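PDB 5XU0: membrane-fusion protein from Streptococcus pneumoniae, which probably acts as the membrane-fusion (adaptor) component of a MacAB-like efflux pump, assembling as six subunits that form a channel. Local coordinates for residues 65-69 against 119-123; 72-76 against 112-116; 146-152 against 167-173; 179-185 against 237-243. The protein carries 2 engineered substitutions. One frame throughout, in Å; residues are numbered along the deposited sequence.

Contact 1 (65-69 against 119-123); sequences ADRHI and ARDAR
Ile69 keeps CG1 next to its backbone N and opposite the carbonyl carbon (chi1 -72°), while Arg123 swings CG into the space between its own N and carbonyl carbon (chi1 85°) and bends again at the next two bonds; these torsions set Ile69 CG1 against Ala119 and carry the Arg123 chain back past Ala65 toward Asp66. Ile69 CG1 rests on Ala119 CB at 3.7 Å. Beyond it, Ile69 CD1 reaches Arg120 CG at 4.0 Å and meets the aliphatic part of Arg123 through CD at 4.2 Å. One turn earlier, Ala65 CB lies against Arg123 CB, 3.8 Å away, and with alanines at two of the touching positions, the axes of the short segments come within 9.2 Å. Running at 164° to each other, they belong to the antiparallel helical hairpin of this membrane-fusion protein. At the margin, Asp66 OD1 lies in the guanidinium plane of Arg123, at its edge and 3.9 Å from NE, a long salt bridge between nearly coplanar groups. Arg67, which takes no part in this pairing, forms salt bridges with Asp118 and Asp121 of a neighbouring subunit, and His68 NE2 is hydrogen-bonded to the same Asp118.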
loop_
_atom_site.group_PDB
_atom_site.type_symbol
_atom_site.label_atom_id
_atom_site.label_comp_id
_atom_site.label_asym_id
_atom_site.label_seq_id
_atom_site.Cartn_x
_atom_site.Cartn_y
_atom_site.Cartn_z
ATOM N N ALA B 65 7.586 4.907 40.342
ATOM C CA ALA B 65 8.734 4.018 40.495
ATOM C C ALA B 65 9.609 4.443 41.669
ATOM O O ALA B 65 10.013 3.604 42.487
ATOM C CB ALA B 65 9.547 3.984 39.201
ATOM N N ASP B 66 9.908 5.740 41.767
ATOM C CA ASP B 66 10.687 6.244 42.895
ATOM C C ASP B 66 9.981 5.958 44.213
ATOM O O ASP B 66 10.603 5.487 45.175
ATOM C CB ASP B 66 10.931 7.743 42.732
ATOM C CG ASP B 66 11.964 8.053 41.668
ATOM O OD1 ASP B 66 12.805 7.176 41.376
ATOM O OD2 ASP B 66 11.932 9.178 41.124
ATOM N N ARG B 67 8.676 6.242 44.276
ATOM C CA ARG B 67 7.897 5.909 45.464
ATOM C C ARG B 67 8.047 4.440 45.832
ATOM O O ARG B 67 8.179 4.098 47.013
ATOM C CB ARG B 67 6.420 6.240 45.245
ATOM C CG ARG B 67 6.086 7.716 45.223
ATOM C CD ARG B 67 4.594 7.922 45.420
ATOM N NE ARG B 67 3.810 7.097 44.504
ATOM C CZ ARG B 67 3.061 7.580 43.519
ATOM N NH1 ARG B 67 2.990 8.889 43.319
ATOM N NH2 ARG B 67 2.382 6.755 42.732
ATOM N N HIS B 68 8.037 3.556 44.833
ATOM C CA HIS B 68 8.139 2.128 45.113
ATOM C C HIS B 68 9.505 1.771 45.683
ATOM O O HIS B 68 9.599 1.058 46.688
ATOM C CB HIS B 68 7.847 1.322 43.848
ATOM C CG HIS B 68 6.415 1.379 43.420
ATOM N ND1 HIS B 68 5.929 0.671 42.342
ATOM C CD2 HIS B 68 5.361 2.062 43.927
ATOM C CE1 HIS B 68 4.638 0.914 42.205
ATOM N NE2 HIS B 68 4.268 1.756 43.154
ATOM N N ILE B 69 10.579 2.262 45.058
ATOM C CA ILE B 69 11.916 1.985 45.581
ATOM C C ILE B 69 12.045 2.502 47.012
ATOM O O ILE B 69 12.652 1.849 47.873
ATOM C CB ILE B 69 12.993 2.584 44.655
ATOM C CG1 ILE B 69 13.090 1.771 43.359
ATOM C CG2 ILE B 69 14.346 2.641 45.356
ATOM C CD1 ILE B 69 14.368 2.003 42.576
ATOM N N ALA B 119 12.303 -3.351 41.052
ATOM C CA ALA B 119 11.858 -1.966 40.987
ATOM C C ALA B 119 12.881 -1.048 40.336
ATOM O O ALA B 119 12.495 -0.018 39.773
ATOM C CB ALA B 119 11.527 -1.440 42.389
ATOM N N ARG B 120 14.171 -1.391 40.406
ATOM C CA ARG B 120 15.158 -0.662 39.615
ATOM C C ARG B 120 14.943 -0.900 38.126
ATOM O O ARG B 120 15.107 0.015 37.310
ATOM C CB ARG B 120 16.572 -1.069 40.027
ATOM C CG ARG B 120 16.837 -1.002 41.520
ATOM C CD ARG B 120 18.294 -1.305 41.824
ATOM N NE ARG B 120 18.436 -2.163 42.998
ATOM C CZ ARG B 120 19.134 -3.294 43.012
ATOM N NH1 ARG B 120 19.759 -3.703 41.915
ATOM N NH2 ARG B 120 19.208 -4.013 44.122
ATOM N N ASP B 121 14.577 -2.127 37.753
ATOM C CA ASP B 121 14.203 -2.396 36.370
ATOM C C ASP B 121 12.995 -1.562 35.963
ATOM O O ASP B 121 12.976 -0.958 34.884
ATOM C CB ASP B 121 13.916 -3.887 36.185
ATOM C CG ASP B 121 15.180 -4.711 36.051
ATOM O OD1 ASP B 121 16.284 -4.138 36.177
ATOM O OD2 ASP B 121 15.069 -5.932 35.816
ATOM N N ALA B 122 11.978 -1.512 36.829
ATOM C CA ALA B 122 10.788 -0.719 36.536
ATOM C C ALA B 122 11.132 0.756 36.361
ATOM O O ALA B 122 10.588 1.425 35.473
ATOM C CB ALA B 122 9.752 -0.904 37.643
ATOM N N ARG B 123 12.035 1.281 37.193
ATOM C CA ARG B 123 12.418 2.683 37.050
ATOM C C ARG B 123 13.236 2.916 35.784
ATOM O O ARG B 123 13.148 3.993 35.183
ATOM C CB ARG B 123 13.182 3.162 38.291
ATOM C CG ARG B 123 14.675 2.870 38.281
ATOM C CD ARG B 123 15.468 3.930 39.024
ATOM N NE ARG B 123 14.969 5.276 38.763
ATOM C CZ ARG B 123 15.260 5.984 37.676
ATOM N NH1 ARG B 123 16.048 5.472 36.738
ATOM N NH2 ARG B 123 14.762 7.204 37.524
#

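Contact 2 (72-76 against 112-116); sequences LNQAR and IDAQL
Arg76 and Ile112 meet at the first carbon of the arginine side chain: Arg76 CB lies 3.5 Å from Ile112 CG2, and the next methylene, Arg76 CG, stays beside that methyl at 4.1 Å. With CG opposite the backbone N (chi1 -177°) and the chain extended as far as NE, the arginine leads toward Asp113 on helix 109-138. Its CD comes near both Leu116 CD1 and Asp113 OD1. At NE the character of the contact changes from apolar to ionic, for Arg76 NE donates to Asp113 OD1 over 3.0 Å. The bond is bent (139° at the hydrogen) and arrives on the syn side of the oxygen, 24° out of the carboxylate plane. Of the guanidinium nitrogens NE makes this bond; Arg76 NH2 stands farther off, 4.2 Å from Asp113 OD1.

Apolar packing accompanies this ion pair. Leu72 CB touches Leu116 CD2 at 3.5 Å, and the Leu72 and Gln115 side chains cross at about a right angle, with Leu72 CD1 3.6 Å from Gln115 CB. Asn73, also crossing Leu116 at about a right angle, brings OD1 within 3.8 Å of Leu116 CD1. The antiparallel pair, apolar between the helices with an ion pair at its margin, is part of the helical hairpin, in keeping with the long helical arm of membrane-fusion proteins.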
loop_
_atom_site.group_PDB
_atom_site.type_symbol
_atom_site.label_atom_id
_atom_site.label_comp_id
_atom_site.label_asym_id
_atom_site.label_seq_id
_atom_site.Cartn_x
_atom_site.Cartn_y
_atom_site.Cartn_z
ATOM N N LEU B 72 9.940 0.277 49.474
ATOM C CA LEU B 72 10.665 -0.972 49.678
ATOM C C LEU B 72 11.917 -0.755 50.517
ATOM O O LEU B 72 12.335 -1.661 51.247
ATOM C CB LEU B 72 11.024 -1.600 48.333
ATOM C CG LEU B 72 9.869 -2.019 47.421
ATOM C CD1 LEU B 72 10.367 -2.966 46.348
ATOM C CD2 LEU B 72 8.745 -2.650 48.225
ATOM N N ASN B 73 12.525 0.431 50.435
ATOM C CA ASN B 73 13.682 0.722 51.277
ATOM C C ASN B 73 13.280 0.834 52.744
ATOM O O ASN B 73 13.860 0.165 53.608
ATOM C CB ASN B 73 14.375 2.000 50.801
ATOM C CG ASN B 73 15.386 1.738 49.703
ATOM O OD1 ASN B 73 15.746 0.590 49.435
ATOM N ND2 ASN B 73 15.859 2.803 49.068
ATOM N N GLN B 74 12.284 1.673 53.047
ATOM C CA GLN B 74 11.764 1.754 54.410
ATOM C C GLN B 74 11.262 0.410 54.912
ATOM O O GLN B 74 11.274 0.171 56.124
ATOM C CB GLN B 74 10.666 2.836 54.505
ATOM C CG GLN B 74 9.332 2.625 53.739
ATOM C CD GLN B 74 8.438 1.487 54.235
ATOM O OE1 GLN B 74 8.490 1.094 55.398
ATOM N NE2 GLN B 74 7.611 0.953 53.333
ATOM N N ALA B 75 10.851 -0.478 54.010
ATOM C CA ALA B 75 10.345 -1.784 54.402
ATOM C C ALA B 75 11.421 -2.864 54.457
ATOM O O ALA B 75 11.139 -3.965 54.939
ATOM C CB ALA B 75 9.223 -2.225 53.453
ATOM N N ARG B 76 12.640 -2.586 53.985
ATOM C CA ARG B 76 13.725 -3.546 54.171
ATOM C C ARG B 76 14.368 -3.394 55.543
ATOM O O ARG B 76 14.759 -4.389 56.163
ATOM C CB ARG B 76 14.784 -3.392 53.076
ATOM C CG ARG B 76 15.908 -4.420 53.166
ATOM C CD ARG B 76 16.972 -4.200 52.104
ATOM N NE ARG B 76 18.105 -5.109 52.269
ATOM C CZ ARG B 76 19.134 -4.884 53.081
ATOM N NH1 ARG B 76 19.179 -3.777 53.810
ATOM N NH2 ARG B 76 20.120 -5.768 53.166
ATOM N N ILE B 112 12.579 -8.718 49.923
ATOM C CA ILE B 112 12.655 -7.290 49.640
ATOM C C ILE B 112 13.811 -6.991 48.694
ATOM O O ILE B 112 13.709 -6.109 47.836
ATOM C CB ILE B 112 12.769 -6.488 50.947
ATOM C CG1 ILE B 112 11.603 -6.819 51.879
ATOM C CG2 ILE B 112 12.787 -5.000 50.649
ATOM C CD1 ILE B 112 10.243 -6.739 51.211
ATOM N N ASP B 113 14.929 -7.707 48.836
ATOM C CA ASP B 113 16.037 -7.529 47.901
ATOM C C ASP B 113 15.595 -7.844 46.476
ATOM O O ASP B 113 15.872 -7.082 45.538
ATOM C CB ASP B 113 17.222 -8.407 48.310
ATOM C CG ASP B 113 18.232 -7.662 49.169
ATOM O OD1 ASP B 113 17.878 -6.601 49.727
ATOM O OD2 ASP B 113 19.384 -8.136 49.282
ATOM N N ALA B 114 14.883 -8.961 46.301
ATOM C CA ALA B 114 14.365 -9.317 44.984
ATOM C C ALA B 114 13.441 -8.232 44.444
ATOM O O ALA B 114 13.614 -7.757 43.313
ATOM C CB ALA B 114 13.641 -10.661 45.057
ATOM N N GLN B 115 12.455 -7.819 45.249
ATOM C CA GLN B 115 11.545 -6.763 44.809
ATOM C C GLN B 115 12.297 -5.483 44.455
ATOM O O GLN B 115 11.872 -4.741 43.562
ATOM C CB GLN B 115 10.501 -6.485 45.891
ATOM C CG GLN B 115 9.596 -7.662 46.210
ATOM C CD GLN B 115 8.502 -7.297 47.194
ATOM O OE1 GLN B 115 8.540 -7.696 48.359
ATOM N NE2 GLN B 115 7.520 -6.532 46.730
ATOM N N LEU B 116 13.411 -5.213 45.140
ATOM C CA LEU B 116 14.231 -4.050 44.816
ATOM C C LEU B 116 14.848 -4.191 43.433
ATOM O O LEU B 116 14.750 -3.282 42.599
ATOM C CB LEU B 116 15.320 -3.869 45.872
ATOM C CG LEU B 116 14.914 -3.157 47.161
ATOM C CD1 LEU B 116 16.134 -2.881 48.024
ATOM C CD2 LEU B 116 14.189 -1.869 46.829
#

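Contact 3 (146-152 against 167-173); sequences LEGTVVE and VMVHIVS
His170 O receives two N-H groups from the facing strand, Val151 N at 2.6 Å and Glu152 N at 3.0 Å, both in the plane of the carbonyl. This doubled grip is the signature of a classic beta bulge, and the register of the antiparallel pair moves by one residue there. Glu152 O answers with a bond from His170 N at 2.9 Å, and farther along Thr149 and Val172 exchange a reciprocal pair of backbone bonds. At the bulge, Val151 CG2 lies over one face of the imidazole, 3.8 Å from the centroid of the His170 ring, a CH-pi contact offset toward the rim. On the other face of the sheet, Val150 CG1 packs against Ile171 CG2, while Leu146 CD2 and Ile171 CD1 meet tip to tip.

The next shell fixes the ring. With CG opposite the backbone N (chi1 -175°), His170 sends NE2 to Glu14 OE1, stacks on Tyr16 and takes an edge-to-face contact with Tyr219 of a neighbouring subunit. Val150 and Ile171 are backed by Val37 and Leu43 respectively. Such a bulged antiparallel pair, packed on a second sheet, belongs to the barrel-sandwich, or lipoyl-like, domain of membrane-fusion proteins.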
loop_
_atom_site.group_PDB
_atom_site.type_symbol
_atom_site.label_atom_id
_atom_site.label_comp_id
_atom_site.label_asym_id
_atom_site.label_seq_id
_atom_site.Cartn_x
_atom_site.Cartn_y
_atom_site.Cartn_z
ATOM N N LEU B 146 18.800 24.423 6.693
ATOM C CA LEU B 146 19.664 25.351 5.976
ATOM C C LEU B 146 19.073 26.750 6.022
ATOM O O LEU B 146 17.868 26.934 6.218
ATOM C CB LEU B 146 19.854 24.919 4.521
ATOM C CG LEU B 146 18.554 24.864 3.711
ATOM C CD1 LEU B 146 18.752 25.406 2.299
ATOM C CD2 LEU B 146 18.006 23.446 3.663
ATOM N N GLU B 147 19.949 27.737 5.845
ATOM C CA GLU B 147 19.505 29.062 5.439
ATOM C C GLU B 147 18.885 28.970 4.055
ATOM O O GLU B 147 19.503 28.450 3.122
ATOM C CB GLU B 147 20.677 30.040 5.419
ATOM C CG GLU B 147 21.064 30.602 6.772
ATOM C CD GLU B 147 22.200 29.834 7.419
ATOM O OE1 GLU B 147 22.060 28.607 7.614
ATOM O OE2 GLU B 147 23.239 30.458 7.723
ATOM N N GLY B 148 17.661 29.461 3.917
ATOM C CA GLY B 148 17.013 29.340 2.628
ATOM C C GLY B 148 15.743 30.155 2.553
ATOM O O GLY B 148 15.357 30.853 3.496
ATOM N N THR B 149 15.104 30.054 1.391
ATOM C CA THR B 149 13.845 30.721 1.102
ATOM C C THR B 149 12.803 29.665 0.765
ATOM O O THR B 149 13.065 28.762 -0.038
ATOM C CB THR B 149 13.997 31.707 -0.065
ATOM O OG1 THR B 149 15.049 32.633 0.228
ATOM C CG2 THR B 149 12.699 32.479 -0.298
ATOM N N VAL B 150 11.630 29.764 1.390
ATOM C CA VAL B 150 10.585 28.771 1.184
ATOM C C VAL B 150 9.898 29.056 -0.150
ATOM O O VAL B 150 9.465 30.183 -0.420
ATOM C CB VAL B 150 9.596 28.759 2.367
ATOM C CG1 VAL B 150 10.347 28.853 3.686
ATOM C CG2 VAL B 150 8.563 29.858 2.289
ATOM N N VAL B 151 9.860 28.043 -1.015
ATOM C CA VAL B 151 9.318 28.223 -2.359
ATOM C C VAL B 151 7.963 27.576 -2.547
ATOM O O VAL B 151 7.337 27.798 -3.600
ATOM C CB VAL B 151 10.295 27.719 -3.441
ATOM C CG1 VAL B 151 11.592 28.485 -3.372
ATOM C CG2 VAL B 151 10.527 26.210 -3.312
ATOM N N GLU B 152 7.492 26.772 -1.597
ATOM C CA GLU B 152 6.148 26.226 -1.750
ATOM C C GLU B 152 5.616 25.770 -0.402
ATOM O O GLU B 152 6.331 25.105 0.351
ATOM C CB GLU B 152 6.147 25.070 -2.760
ATOM C CG GLU B 152 4.830 24.345 -2.872
ATOM C CD GLU B 152 4.959 23.048 -3.634
ATOM O OE1 GLU B 152 3.930 22.516 -4.094
ATOM O OE2 GLU B 152 6.102 22.567 -3.789
ATOM N N VAL B 167 4.264 16.695 -0.837
ATOM C CA VAL B 167 5.157 17.784 -0.456
ATOM C C VAL B 167 4.347 18.827 0.299
ATOM O O VAL B 167 3.410 19.418 -0.251
ATOM C CB VAL B 167 5.831 18.408 -1.684
ATOM C CG1 VAL B 167 6.692 19.601 -1.264
ATOM C CG2 VAL B 167 6.635 17.376 -2.456
HETATM N N MSE B 168 4.705 19.066 1.554
HETATM C CA MSE B 168 3.995 20.070 2.329
HETATM C C MSE B 168 4.738 21.396 2.346
HETATM O O MSE B 168 4.110 22.451 2.246
HETATM C CB MSE B 168 3.745 19.583 3.750
HETATM C CG MSE B 168 2.307 19.159 3.995
HETATM SE SE MSE B 168 1.838 19.278 5.870
HETATM C CE MSE B 168 3.286 18.191 6.560
ATOM N N VAL B 169 6.066 21.370 2.465
ATOM C CA VAL B 169 6.833 22.614 2.403
ATOM C C VAL B 169 8.141 22.365 1.669
ATOM O O VAL B 169 8.847 21.394 1.955
ATOM C CB VAL B 169 7.087 23.212 3.803
ATOM C CG1 VAL B 169 8.198 24.243 3.767
ATOM C CG2 VAL B 169 5.831 23.848 4.328
ATOM N N HIS B 170 8.463 23.247 0.723
ATOM C CA HIS B 170 9.689 23.183 -0.055
ATOM C C HIS B 170 10.436 24.497 0.088
ATOM O O HIS B 170 9.880 25.566 -0.205
ATOM C CB HIS B 170 9.395 22.898 -1.529
ATOM C CG HIS B 170 10.623 22.701 -2.362
ATOM N ND1 HIS B 170 10.603 22.756 -3.739
ATOM C CD2 HIS B 170 11.906 22.448 -2.012
ATOM C CE1 HIS B 170 11.822 22.545 -4.202
ATOM N NE2 HIS B 170 12.632 22.356 -3.175
ATOM N N ILE B 171 11.689 24.405 0.542
ATOM C CA ILE B 171 12.543 25.559 0.793
ATOM C C ILE B 171 13.876 25.308 0.102
ATOM O O ILE B 171 14.304 24.161 -0.055
ATOM C CB ILE B 171 12.744 25.814 2.311
ATOM C CG1 ILE B 171 13.703 24.797 2.935
ATOM C CG2 ILE B 171 11.422 25.766 3.047
ATOM C CD1 ILE B 171 15.163 25.172 2.776
ATOM N N VAL B 172 14.538 26.386 -0.313
ATOM C CA VAL B 172 15.801 26.243 -1.032
ATOM C C VAL B 172 16.611 27.524 -0.886
ATOM O O VAL B 172 16.072 28.631 -0.967
ATOM C CB VAL B 172 15.561 25.882 -2.516
ATOM C CG1 VAL B 172 14.545 26.805 -3.131
ATOM C CG2 VAL B 172 16.839 25.944 -3.281
ATOM N N SER B 173 17.916 27.360 -0.665
ATOM C CA SER B 173 18.811 28.496 -0.486
ATOM C C SER B 173 19.051 29.202 -1.812
ATOM O O SER B 173 19.464 28.577 -2.795
ATOM C CB SER B 173 20.141 28.032 0.106
ATOM O OG SER B 173 21.055 29.112 0.228
#

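Contact 4 (179-185 against 237-243); sequences VKGELSE and SKYPYTI
Backbone hydrogen bonds join Val179-Leu183 to Tyr239-Ile243. Reciprocal pairs link Val179 with Ile243 and Gly181 with Tyr241, whereas at Leu183 and Tyr239 the bond from Leu183 N is weak and its counterpart, Tyr239 N to Leu183 O at 2.9 Å, is sound.

Apolar contacts gather on the face bearing these same residues. Tyr241 CG lies between its backbone N and carbonyl carbon (chi1 81°), which folds the ring across the neighbouring strand; one ring face covers Gly181, whose N stands 3.2 Å above the ring plane. The Leu183 side chain crosses Tyr241 at about a right angle, CD2 lying near Tyr241 CD1, and Val179 CG2 meets Ile243 CG1. Leu5 and Met260, from other strands of the six-stranded barrel, join this cluster; Tyr241 OH is hydrogen-bonded to Ser6 O.

Polar groups finish the end near Ser237, whose backbone N donates almost straight (169°) to the anti lone pair of Glu185 OE2 at 2.9 Å, an oxygen that also bonds Ser257 of a neighbouring subunit. Tyr239 OH and Ser237 OG likewise bond backbone oxygens of that subunit, at Gln254 and Gly255. The chemistry suggests an apolar cluster within the barrel and, at the Ser237 end, polar groups that tie it to a neighbouring subunit.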
loop_
_atom_site.group_PDB
_atom_site.type_symbol
_atom_site.label_atom_id
_atom_site.label_comp_id
_atom_site.label_asym_id
_atom_site.label_seq_id
_atom_site.Cartn_x
_atom_site.Cartn_y
_atom_site.Cartn_z
ATOM N N VAL B 179 25.715 25.909 -11.179
ATOM C CA VAL B 179 25.132 25.554 -12.471
ATOM C C VAL B 179 25.528 24.121 -12.788
ATOM O O VAL B 179 26.646 23.691 -12.475
ATOM C CB VAL B 179 25.565 26.511 -13.609
ATOM C CG1 VAL B 179 24.737 27.766 -13.614
ATOM C CG2 VAL B 179 26.985 26.902 -13.458
ATOM N N LYS B 180 24.607 23.374 -13.399
ATOM C CA LYS B 180 24.888 21.983 -13.723
ATOM C C LYS B 180 24.460 21.644 -15.142
ATOM O O LYS B 180 23.674 22.355 -15.776
ATOM C CB LYS B 180 24.216 21.003 -12.752
ATOM C CG LYS B 180 23.891 21.529 -11.364
ATOM C CD LYS B 180 23.259 20.410 -10.558
ATOM C CE LYS B 180 23.306 20.696 -9.069
ATOM N NZ LYS B 180 22.694 19.602 -8.275
ATOM N N GLY B 181 24.990 20.524 -15.615
ATOM C CA GLY B 181 24.545 19.950 -16.867
ATOM C C GLY B 181 25.202 18.603 -17.075
ATOM O O GLY B 181 25.564 17.924 -16.114
ATOM N N GLU B 182 25.375 18.223 -18.340
ATOM C CA GLU B 182 26.042 16.971 -18.676
ATOM C C GLU B 182 27.136 17.212 -19.712
ATOM O O GLU B 182 27.202 18.259 -20.359
ATOM C CB GLU B 182 25.054 15.921 -19.200
ATOM C CG GLU B 182 24.058 15.422 -18.175
ATOM C CD GLU B 182 23.071 14.444 -18.780
ATOM O OE1 GLU B 182 23.056 14.314 -20.023
ATOM O OE2 GLU B 182 22.313 13.805 -18.019
ATOM N N LEU B 183 27.983 16.194 -19.867
ATOM C CA LEU B 183 29.179 16.206 -20.698
ATOM C C LEU B 183 29.215 14.981 -21.598
ATOM O O LEU B 183 28.833 13.880 -21.183
ATOM C CB LEU B 183 30.457 16.234 -19.838
ATOM C CG LEU B 183 30.594 17.293 -18.754
ATOM C CD1 LEU B 183 31.990 17.218 -18.138
ATOM C CD2 LEU B 183 30.340 18.672 -19.356
ATOM N N SER B 184 29.686 15.187 -22.828
ATOM C CA SER B 184 29.921 14.084 -23.744
ATOM C C SER B 184 31.031 13.178 -23.219
ATOM O O SER B 184 31.780 13.528 -22.301
ATOM C CB SER B 184 30.309 14.608 -25.125
ATOM O OG SER B 184 31.607 15.187 -25.106
ATOM N N GLU B 185 31.135 11.993 -23.824
ATOM C CA GLU B 185 32.307 11.156 -23.589
ATOM C C GLU B 185 33.579 11.892 -23.990
ATOM O O GLU B 185 34.633 11.717 -23.364
ATOM C CB GLU B 185 32.175 9.837 -24.355
ATOM C CG GLU B 185 30.857 9.115 -24.126
ATOM C CD GLU B 185 30.789 7.768 -24.824
ATOM O OE1 GLU B 185 31.853 7.238 -25.209
ATOM O OE2 GLU B 185 29.668 7.236 -24.985
ATOM N N SER B 237 27.111 8.427 -24.328
ATOM C CA SER B 237 26.555 8.576 -22.992
ATOM C C SER B 237 27.010 9.901 -22.384
ATOM O O SER B 237 28.024 10.478 -22.781
ATOM C CB SER B 237 26.956 7.401 -22.094
ATOM O OG SER B 237 28.362 7.301 -21.967
ATOM N N LYS B 238 26.241 10.379 -21.408
ATOM C CA LYS B 238 26.388 11.730 -20.882
ATOM C C LYS B 238 26.640 11.685 -19.381
ATOM O O LYS B 238 25.946 10.969 -18.652
ATOM C CB LYS B 238 25.141 12.560 -21.200
ATOM C CG LYS B 238 24.905 12.746 -22.698
ATOM C CD LYS B 238 25.590 14.007 -23.217
ATOM C CE LYS B 238 26.179 13.812 -24.611
ATOM N NZ LYS B 238 25.471 12.766 -25.397
ATOM N N TYR B 239 27.627 12.463 -18.925
ATOM C CA TYR B 239 28.071 12.452 -17.537
ATOM C C TYR B 239 27.776 13.785 -16.872
ATOM O O TYR B 239 28.189 14.825 -17.394
ATOM C CB TYR B 239 29.574 12.165 -17.462
ATOM C CG TYR B 239 30.001 10.933 -18.220
ATOM C CD1 TYR B 239 30.136 9.714 -17.574
ATOM C CD2 TYR B 239 30.269 10.988 -19.581
ATOM C CE1 TYR B 239 30.524 8.585 -18.261
ATOM C CE2 TYR B 239 30.656 9.861 -20.278
ATOM C CZ TYR B 239 30.784 8.664 -19.612
ATOM O OH TYR B 239 31.173 7.537 -20.300
ATOM N N PRO B 240 27.104 13.812 -15.725
ATOM C CA PRO B 240 26.747 15.100 -15.116
ATOM C C PRO B 240 27.950 15.824 -14.527
ATOM O O PRO B 240 28.859 15.212 -13.961
ATOM C CB PRO B 240 25.749 14.703 -14.021
ATOM C CG PRO B 240 26.121 13.310 -13.664
ATOM C CD PRO B 240 26.632 12.666 -14.925
ATOM N N TYR B 241 27.946 17.150 -14.676
ATOM C CA TYR B 241 28.941 18.041 -14.091
ATOM C C TYR B 241 28.223 19.160 -13.351
ATOM O O TYR B 241 27.104 19.557 -13.717
ATOM C CB TYR B 241 29.856 18.672 -15.149
ATOM C CG TYR B 241 29.200 19.864 -15.805
ATOM C CD1 TYR B 241 28.305 19.683 -16.837
ATOM C CD2 TYR B 241 29.453 21.164 -15.381
ATOM C CE1 TYR B 241 27.680 20.744 -17.440
ATOM C CE2 TYR B 241 28.820 22.242 -15.980
ATOM C CZ TYR B 241 27.931 22.022 -17.012
ATOM O OH TYR B 241 27.297 23.074 -17.630
ATOM N N THR B 242 28.882 19.685 -12.317
ATOM C CA THR B 242 28.371 20.838 -11.587
ATOM C C THR B 242 29.537 21.767 -11.280
ATOM O O THR B 242 30.606 21.310 -10.849
ATOM C CB THR B 242 27.690 20.456 -10.246
ATOM O OG1 THR B 242 28.702 20.089 -9.308
ATOM C CG2 THR B 242 26.782 19.255 -10.377
ATOM N N ILE B 243 29.330 23.069 -11.500
ATOM C CA ILE B 243 30.319 24.074 -11.131
ATOM C C ILE B 243 29.686 25.059 -10.154
ATOM O O ILE B 243 28.486 25.367 -10.222
ATOM C CB ILE B 243 30.913 24.824 -12.352
ATOM C CG1 ILE B 243 30.028 26.001 -12.759
ATOM C CG2 ILE B 243 31.131 23.893 -13.530
ATOM C CD1 ILE B 243 30.456 26.692 -14.029
#

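Overall arrangement
Four contacts sample three parts of one elongated subunit. Contacts 1 and 2 lie on the same pair of helices, 49-77 and 109-138, with centres 10 Å apart; they touch where Ile69 O packs on Leu116 CD2 at 4.2 Å, as successive sections of one hairpin. Contact 3 sits in the barrel-sandwich part, its centre 47 Å from that of contact 1. Strand 167-172 is followed directly in the chain by strand 178-183, yet contact 4 is already in the beta barrel, 26 Å from contact 3 between centres. Contacts 2 and 4 are farthest apart, 72 Å between centres. Contacts 1, 3 and 4 each adjoin neighbouring subunits, so interfaces recur along the hexamer.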